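Long-range contact in CocE/NonD family hydrolase (Staphylococcus aureus subsp. aureus COL, PDB 3III), which probably hydrolyses ester or amide bonds as a CocE/NonD-family alpha/beta-hydrolase with a beta-rich C-terminal domain: residues A[455-467]-A[476-490]. Residues are numbered along the deposited sequence; the frame is centred on the assembly and turned at random. Where two conformers were deposited one is given.
Sequences GWLRVSHRELDQE and HKHETELKLSQDEIV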
# COMPACT_ATOMS: atom_id res chain seq x y z
N GLY A 455 3.71 13.99 -2.00
CA GLY A 455 2.29 14.25 -2.26
C GLY A 455 2.04 14.99 -3.57
O GLY A 455 2.95 15.56 -4.15
N TRP A 456 0.78 14.99 -4.01
CA TRP A 456 0.38 15.56 -5.31
C TRP A 456 -0.97 16.27 -5.24
O TRP A 456 -1.87 15.84 -4.50
CB TRP A 456 0.21 14.46 -6.33
CG TRP A 456 1.40 13.59 -6.59
CD1 TRP A 456 2.29 13.72 -7.63
CD2 TRP A 456 1.76 12.41 -5.90
NE1 TRP A 456 3.21 12.73 -7.58
CE2 TRP A 456 2.91 11.89 -6.55
CE3 TRP A 456 1.24 11.73 -4.79
CZ2 TRP A 456 3.55 10.71 -6.11
CZ3 TRP A 456 1.89 10.60 -4.34
CH2 TRP A 456 3.04 10.09 -5.03
N LEU A 457 -1.17 17.30 -6.04
CA LEU A 457 -2.50 17.84 -6.21
C LEU A 457 -2.70 18.55 -7.55
O LEU A 457 -1.91 19.37 -7.92
CB LEU A 457 -2.81 18.84 -5.10
CG LEU A 457 -4.24 19.42 -5.10
CD1 LEU A 457 -5.28 18.31 -4.76
CD2 LEU A 457 -4.35 20.64 -4.14
N ARG A 458 -3.81 18.27 -8.21
CA ARG A 458 -4.28 19.06 -9.34
C ARG A 458 -5.19 20.14 -8.73
O ARG A 458 -6.16 19.87 -7.98
CB ARG A 458 -4.98 18.16 -10.35
CG ARG A 458 -5.57 18.90 -11.57
CD ARG A 458 -5.91 17.93 -12.68
NE ARG A 458 -4.70 17.48 -13.36
CZ ARG A 458 -4.67 16.64 -14.38
NH1 ARG A 458 -5.77 16.12 -14.88
NH2 ARG A 458 -3.50 16.30 -14.89
N VAL A 459 -4.81 21.39 -8.95
CA VAL A 459 -5.41 22.51 -8.22
C VAL A 459 -6.91 22.68 -8.52
O VAL A 459 -7.67 23.08 -7.65
CB VAL A 459 -4.55 23.80 -8.43
CG1 VAL A 459 -5.22 25.06 -7.88
CG2 VAL A 459 -3.15 23.56 -7.79
N SER A 460 -7.37 22.34 -9.72
CA SER A 460 -8.82 22.34 -9.98
C SER A 460 -9.58 21.33 -9.07
O SER A 460 -10.79 21.45 -8.86
CB SER A 460 -9.14 22.07 -11.44
OG SER A 460 -8.79 20.76 -11.78
N HIS A 461 -8.85 20.40 -8.45
CA HIS A 461 -9.43 19.43 -7.50
C HIS A 461 -9.24 19.79 -6.04
O HIS A 461 -9.41 18.94 -5.14
CB HIS A 461 -8.77 18.08 -7.77
CG HIS A 461 -9.19 17.46 -9.06
ND1 HIS A 461 -9.57 16.13 -9.17
CD2 HIS A 461 -9.32 17.99 -10.29
CE1 HIS A 461 -9.88 15.87 -10.43
NE2 HIS A 461 -9.75 16.98 -11.13
N ARG A 462 -8.86 21.02 -5.76
CA ARG A 462 -8.49 21.43 -4.39
C ARG A 462 -9.60 21.43 -3.32
O ARG A 462 -9.32 21.61 -2.12
CB ARG A 462 -7.91 22.86 -4.42
CG ARG A 462 -8.92 23.92 -4.80
CD ARG A 462 -8.22 25.28 -5.07
NE ARG A 462 -9.16 26.31 -5.54
CZ ARG A 462 -9.62 26.43 -6.79
NH1 ARG A 462 -9.24 25.61 -7.76
NH2 ARG A 462 -10.46 27.39 -7.07
N GLU A 463 -10.85 21.39 -3.73
CA GLU A 463 -11.93 21.64 -2.76
C GLU A 463 -11.94 20.53 -1.69
O GLU A 463 -12.00 19.33 -2.00
CB GLU A 463 -13.31 21.66 -3.45
CG GLU A 463 -14.48 21.96 -2.42
CD GLU A 463 -15.90 21.81 -2.99
OE1 GLU A 463 -16.08 21.14 -4.03
OE2 GLU A 463 -16.85 22.31 -2.36
N LEU A 464 -11.86 20.95 -0.44
CA LEU A 464 -11.73 20.04 0.70
C LEU A 464 -13.07 19.48 1.17
O LEU A 464 -14.07 20.17 1.13
CB LEU A 464 -11.05 20.82 1.86
CG LEU A 464 -9.59 21.23 1.72
CD1 LEU A 464 -9.14 22.18 2.85
CD2 LEU A 464 -8.68 19.95 1.64
N ASP A 465 -13.09 18.21 1.55
CA ASP A 465 -14.16 17.61 2.34
C ASP A 465 -13.90 18.06 3.76
O ASP A 465 -12.96 17.60 4.45
CB ASP A 465 -14.10 16.08 2.28
CG ASP A 465 -15.28 15.42 2.93
OD1 ASP A 465 -15.65 15.87 4.03
OD2 ASP A 465 -15.84 14.45 2.33
N GLN A 466 -14.72 18.98 4.21
CA GLN A 466 -14.50 19.59 5.52
C GLN A 466 -14.65 18.56 6.64
O GLN A 466 -13.83 18.55 7.54
CB GLN A 466 -15.43 20.80 5.72
CG GLN A 466 -15.11 21.97 4.80
CD GLN A 466 -13.70 22.57 5.03
OE1 GLN A 466 -13.10 22.38 6.09
NE2 GLN A 466 -13.18 23.30 4.02
N GLU A 467 -15.65 17.68 6.55
CA GLU A 467 -15.87 16.67 7.59
C GLU A 467 -14.66 15.76 7.72
O GLU A 467 -14.16 15.55 8.83
CB GLU A 467 -17.11 15.81 7.30
CG GLU A 467 -18.39 16.54 7.00
CD GLU A 467 -18.61 16.75 5.49
OE1 GLU A 467 -18.07 17.74 4.93
OE2 GLU A 467 -19.34 15.92 4.88
N HIS A 476 -9.74 15.63 -0.11
CA HIS A 476 -10.33 16.36 -1.24
C HIS A 476 -11.55 15.61 -1.72
O HIS A 476 -11.51 14.41 -1.82
CB HIS A 476 -9.30 16.53 -2.33
CG HIS A 476 -8.11 17.31 -1.86
ND1 HIS A 476 -6.93 16.70 -1.49
CD2 HIS A 476 -7.95 18.63 -1.62
CE1 HIS A 476 -6.07 17.63 -1.07
NE2 HIS A 476 -6.67 18.81 -1.14
N LYS A 477 -12.65 16.34 -1.94
CA LYS A 477 -13.87 15.75 -2.45
C LYS A 477 -13.71 15.12 -3.82
O LYS A 477 -14.30 14.06 -4.07
CB LYS A 477 -14.99 16.80 -2.52
CG LYS A 477 -15.45 17.30 -1.20
CD LYS A 477 -16.55 18.32 -1.46
CE LYS A 477 -17.16 18.81 -0.19
NZ LYS A 477 -18.29 19.72 -0.43
N HIS A 478 -12.96 15.78 -4.70
CA HIS A 478 -12.80 15.34 -6.09
C HIS A 478 -14.16 15.21 -6.78
O HIS A 478 -14.39 14.31 -7.60
CB HIS A 478 -12.00 14.02 -6.19
CG HIS A 478 -10.56 14.15 -5.77
ND1 HIS A 478 -9.64 14.86 -6.49
CD2 HIS A 478 -9.89 13.63 -4.71
CE1 HIS A 478 -8.46 14.77 -5.90
NE2 HIS A 478 -8.59 14.05 -4.80
N GLU A 479 -15.06 16.12 -6.44
CA GLU A 479 -16.41 16.09 -6.96
C GLU A 479 -16.58 16.94 -8.23
O GLU A 479 -17.26 16.53 -9.19
CB GLU A 479 -17.41 16.57 -5.90
CG GLU A 479 -18.85 16.58 -6.30
CD GLU A 479 -19.74 16.85 -5.08
OE1 GLU A 479 -19.43 17.75 -4.27
OE2 GLU A 479 -20.72 16.11 -4.88
N THR A 480 -16.04 18.14 -8.21
CA THR A 480 -16.12 18.97 -9.39
C THR A 480 -14.80 19.71 -9.58
O THR A 480 -14.06 19.93 -8.63
CB THR A 480 -17.27 19.99 -9.30
OG1 THR A 480 -17.19 20.65 -8.04
CG2 THR A 480 -18.74 19.31 -9.50
N GLU A 481 -14.51 20.12 -10.81
CA GLU A 481 -13.28 20.89 -11.11
C GLU A 481 -13.49 22.37 -10.95
O GLU A 481 -14.41 22.93 -11.48
CB GLU A 481 -12.73 20.56 -12.54
CG GLU A 481 -12.37 19.06 -12.63
CD GLU A 481 -11.46 18.60 -13.75
OE1 GLU A 481 -11.52 19.15 -14.88
OE2 GLU A 481 -10.73 17.59 -13.50
N LEU A 482 -12.62 23.01 -10.21
CA LEU A 482 -12.67 24.44 -10.06
C LEU A 482 -11.53 25.04 -10.87
O LEU A 482 -10.44 25.25 -10.35
CB LEU A 482 -12.57 24.85 -8.59
CG LEU A 482 -13.83 24.46 -7.78
CD1 LEU A 482 -13.64 24.77 -6.26
CD2 LEU A 482 -15.11 25.06 -8.37
N LYS A 483 -11.76 25.29 -12.16
CA LYS A 483 -10.67 25.75 -13.04
C LYS A 483 -10.29 27.18 -12.66
O LYS A 483 -11.06 27.92 -12.03
CB LYS A 483 -11.01 25.56 -14.54
CG LYS A 483 -11.13 24.05 -15.03
CD LYS A 483 -9.75 23.29 -15.06
CE LYS A 483 -9.79 21.98 -15.88
NZ LYS A 483 -8.54 21.09 -15.81
N LEU A 484 -9.11 27.58 -13.05
CA LEU A 484 -8.62 28.89 -12.60
C LEU A 484 -8.68 29.96 -13.70
O LEU A 484 -8.59 29.63 -14.87
CB LEU A 484 -7.16 28.78 -12.15
CG LEU A 484 -6.78 27.82 -11.02
CD1 LEU A 484 -5.27 27.44 -11.07
CD2 LEU A 484 -7.18 28.35 -9.66
N SER A 485 -8.82 31.22 -13.28
CA SER A 485 -8.60 32.40 -14.14
C SER A 485 -7.17 32.92 -14.06
O SER A 485 -6.43 32.65 -13.09
CB SER A 485 -9.53 33.54 -13.74
OG SER A 485 -10.87 33.14 -13.81
N GLN A 486 -6.75 33.66 -15.07
CA GLN A 486 -5.41 34.27 -15.00
C GLN A 486 -5.22 35.01 -13.70
O GLN A 486 -6.03 35.86 -13.31
CB GLN A 486 -5.14 35.22 -16.17
CG GLN A 486 -4.98 34.47 -17.46
CD GLN A 486 -4.54 35.34 -18.59
OE1 GLN A 486 -3.81 36.32 -18.40
NE2 GLN A 486 -5.02 35.01 -19.77
N ASP A 487 -4.13 34.64 -13.02
CA ASP A 487 -3.73 35.27 -11.76
C ASP A 487 -4.74 35.14 -10.59
O ASP A 487 -4.58 35.82 -9.57
CB ASP A 487 -3.33 36.72 -12.01
CG ASP A 487 -2.11 36.82 -12.91
OD1 ASP A 487 -1.24 35.92 -12.83
OD2 ASP A 487 -2.03 37.74 -13.74
N GLU A 488 -5.74 34.26 -10.74
CA GLU A 488 -6.55 33.87 -9.60
C GLU A 488 -5.65 33.14 -8.61
O GLU A 488 -5.13 32.08 -8.92
CB GLU A 488 -7.66 32.95 -10.03
CG GLU A 488 -8.71 32.69 -8.99
CD GLU A 488 -9.73 31.71 -9.51
OE1 GLU A 488 -9.79 31.43 -10.73
OE2 GLU A 488 -10.49 31.22 -8.68
N ILE A 489 -5.46 33.75 -7.44
CA ILE A 489 -4.71 33.18 -6.35
C ILE A 489 -5.61 32.34 -5.43
O ILE A 489 -6.57 32.88 -4.84
CB ILE A 489 -4.08 34.31 -5.51
CG1 ILE A 489 -3.14 35.15 -6.38
CG2 ILE A 489 -3.33 33.76 -4.33
CD1 ILE A 489 -2.67 36.46 -5.70
N VAL A 490 -5.30 31.05 -5.28
CA VAL A 490 -6.17 30.15 -4.49
C VAL A 490 -5.38 29.39 -3.42
O VAL A 490 -4.14 29.16 -3.59
CB VAL A 490 -6.94 29.19 -5.40
CG1 VAL A 490 -7.78 29.98 -6.47
CG2 VAL A 490 -5.99 28.23 -6.06
O HOH W 1 -8.75 16.51 -14.48
O HOH W 2 -11.71 18.41 -4.41
O HOH W 3 -7.03 22.11 -0.92
O HOH W 4 -11.51 28.62 -9.50
O HOH W 5 -14.75 18.81 -5.51
O HOH W 6 -18.25 20.02 -5.55
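His461 is gripped at both nitrogens by the loop 476-490. Its NE2 donates to Glu481 OE2 at 2.6 Å, close to the ring plane, while its ND1 shares a 3.0 Å hydrogen bond with ND1 of His478, whose ring meets it rim to rim with the planes at 59°. Imidazole suits this buried place because its two nitrogens face roughly opposite ways, and the pair of bonds fixes the ring's rotation. Nearby, Leu482 N donates almost straight to Ser460 O (2.8 Å), on a lone pair in the carbonyl plane.

Arg462 extends the grip toward Leu482 and Val490. With CG set between backbone N and carbonyl carbon (chi1 67°), its extended chain brings NH1 to Leu482 O (2.9 Å) and back to Val459 O. Leu482 CD1 and Val490 CG2 cover opposite faces of the guanidinium, each offset toward the rim, while NH2 bonds a water that donates to Lys483 O and Glu488 OE2. Val459 CG1 packs on Val490 CG2 at 3.7 Å.

The long connection between strands 447-458 and 490-503 of the C-terminal beta domain thus folds back over the end of strand 447-458, from which it starts. Where the strand ends, Leu457 CD1 sits over the centre of the His476 ring, a CH-pi contact 3.8 Å from the centroid, and Leu464 pairs with His476 in a single beta bridge.

The outer rim is looser and wetter: Glu463 OE2 and Lys477 NZ form a 3.5 Å salt bridge between two extended chains, whose charged ends suit a partly exposed place, and one water links Glu463 OE1 to Glu479 and Thr480.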